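Local coordinates for protein ADP-dependent L-serine kinase SerK (Thermococcus kodakarensis KOD1, PDB 5X0J) that phosphorylates free L-serine with ADP as phosphate donor, yielding O-phospho-L-serine and AMP in the first step of cysteine biosynthesis, at residues 112-117 with 141-146. The protein carries 1 engineered substitution. Sequence-based numbering, arbitrary orientation.
Sequences EVVERL and FALVGE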
# COMPACT_ATOMS: atom_id res chain seq x y z
N GLU A 112 -22.19 -8.11 -3.12
CA GLU A 112 -22.19 -7.08 -2.07
C GLU A 112 -21.13 -5.99 -2.34
O GLU A 112 -21.41 -4.80 -2.18
CB GLU A 112 -21.93 -7.72 -0.71
CG GLU A 112 -22.23 -6.82 0.47
CD GLU A 112 -22.17 -7.55 1.80
OE1 GLU A 112 -21.42 -8.56 1.92
OE2 GLU A 112 -22.88 -7.13 2.73
N VAL A 113 -19.93 -6.41 -2.73
CA VAL A 113 -18.86 -5.48 -3.07
C VAL A 113 -19.27 -4.63 -4.29
O VAL A 113 -19.18 -3.40 -4.25
CB VAL A 113 -17.50 -6.20 -3.30
CG1 VAL A 113 -16.43 -5.24 -3.81
CG2 VAL A 113 -17.02 -6.86 -2.01
N VAL A 114 -19.78 -5.28 -5.34
CA VAL A 114 -20.21 -4.56 -6.55
C VAL A 114 -21.30 -3.52 -6.24
O VAL A 114 -21.24 -2.38 -6.72
CB VAL A 114 -20.64 -5.53 -7.67
CG1 VAL A 114 -21.30 -4.79 -8.83
CG2 VAL A 114 -19.45 -6.33 -8.16
N GLU A 115 -22.30 -3.91 -5.45
CA GLU A 115 -23.38 -3.02 -4.99
C GLU A 115 -22.83 -1.78 -4.30
O GLU A 115 -23.26 -0.64 -4.55
CB GLU A 115 -24.30 -3.79 -4.01
CG GLU A 115 -25.43 -2.99 -3.37
CD GLU A 115 -26.38 -3.86 -2.56
OE1 GLU A 115 -25.90 -4.71 -1.77
OE2 GLU A 115 -27.61 -3.68 -2.69
N ARG A 116 -21.87 -2.01 -3.40
CA ARG A 116 -21.24 -0.89 -2.66
C ARG A 116 -20.40 -0.00 -3.58
O ARG A 116 -20.41 1.22 -3.43
CB ARG A 116 -20.40 -1.39 -1.47
CG ARG A 116 -21.23 -1.80 -0.26
CD ARG A 116 -21.76 -0.60 0.51
NE ARG A 116 -20.74 0.07 1.31
CZ ARG A 116 -20.31 -0.34 2.51
NH1 ARG A 116 -20.79 -1.43 3.07
NH2 ARG A 116 -19.37 0.36 3.14
N LEU A 117 -19.67 -0.60 -4.52
CA LEU A 117 -18.94 0.17 -5.52
C LEU A 117 -19.88 1.05 -6.36
O LEU A 117 -19.62 2.25 -6.55
CB LEU A 117 -18.13 -0.75 -6.43
CG LEU A 117 -16.97 -1.50 -5.76
CD1 LEU A 117 -16.40 -2.50 -6.75
CD2 LEU A 117 -15.87 -0.55 -5.27
N PHE A 141 -9.34 0.05 -12.26
CA PHE A 141 -9.04 -1.29 -11.79
C PHE A 141 -9.79 -2.30 -12.65
O PHE A 141 -10.89 -2.01 -13.13
CB PHE A 141 -9.55 -1.53 -10.36
CG PHE A 141 -8.68 -1.00 -9.25
CD1 PHE A 141 -7.44 -1.57 -8.95
CD2 PHE A 141 -9.15 0.01 -8.42
CE1 PHE A 141 -6.69 -1.12 -7.87
CE2 PHE A 141 -8.39 0.48 -7.36
CZ PHE A 141 -7.16 -0.09 -7.08
N ALA A 142 -9.21 -3.49 -12.81
CA ALA A 142 -9.95 -4.68 -13.24
C ALA A 142 -10.27 -5.49 -11.99
O ALA A 142 -9.38 -5.77 -11.20
CB ALA A 142 -9.13 -5.51 -14.21
N LEU A 143 -11.54 -5.85 -11.83
CA LEU A 143 -11.99 -6.71 -10.74
C LEU A 143 -12.13 -8.11 -11.30
O LEU A 143 -13.03 -8.36 -12.11
CB LEU A 143 -13.32 -6.19 -10.20
CG LEU A 143 -14.08 -7.06 -9.20
CD1 LEU A 143 -13.22 -7.37 -7.99
CD2 LEU A 143 -15.35 -6.34 -8.79
N VAL A 144 -11.22 -9.01 -10.93
CA VAL A 144 -11.10 -10.30 -11.60
C VAL A 144 -11.05 -11.46 -10.63
O VAL A 144 -10.42 -11.40 -9.57
CB VAL A 144 -9.90 -10.33 -12.58
CG1 VAL A 144 -10.08 -9.28 -13.66
CG2 VAL A 144 -8.57 -10.15 -11.86
N GLY A 145 -11.79 -12.50 -10.99
CA GLY A 145 -11.78 -13.78 -10.30
C GLY A 145 -12.48 -14.76 -11.21
O GLY A 145 -12.05 -14.96 -12.35
N GLU A 146 -13.57 -15.35 -10.73
CA GLU A 146 -14.42 -16.20 -11.59
C GLU A 146 -14.92 -15.37 -12.77
O GLU A 146 -14.86 -15.81 -13.92
CB GLU A 146 -15.59 -16.76 -10.79
CG GLU A 146 -16.41 -17.80 -11.53
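Leu143 reaches from strand 141-144 to helix 110-119 with a single methyl, CD2, which lies 4.1 Å from Val114 CG2 and 4.5 Å from Leu117 CD1. Both separations fit apolar packing that is close at one point and slack at the other, and the summed buried surface of 86 Å² confirms a small interface. The torsions are consistent with this: Leu143 has CG anti to the backbone N (chi1 170°), which carries its branch out over the gap, while Val114 holds CG2 beside its own backbone N, where the methyl meets the leucine tip. The two side chains cross at a slant, and the CA atoms of Val114 and Leu143 remain 9.5 Å apart.

This is helix-on-sheet packing within the C-terminal domain of SerK, remote from the phosphoserine and AMP pockets. Strand 141-144 pairs antiparallel with strands 148-151 and 196-199. The buried side of the contact is where Leu143, whose CB points to the helix and which also touches Tyr196 and Phe198, faces Leu117; Val113 and Leu143 both rest on Phe106, and Leu117 also packs on Leu122.

The closest approach, to Val114, falls instead on the side more open to solvent. Val114 is partly exposed and its CB is directed neither at the strand nor away from it, and the next residue, Glu115, is exposed. Arg116 forms salt bridges with Glu167 and Glu171.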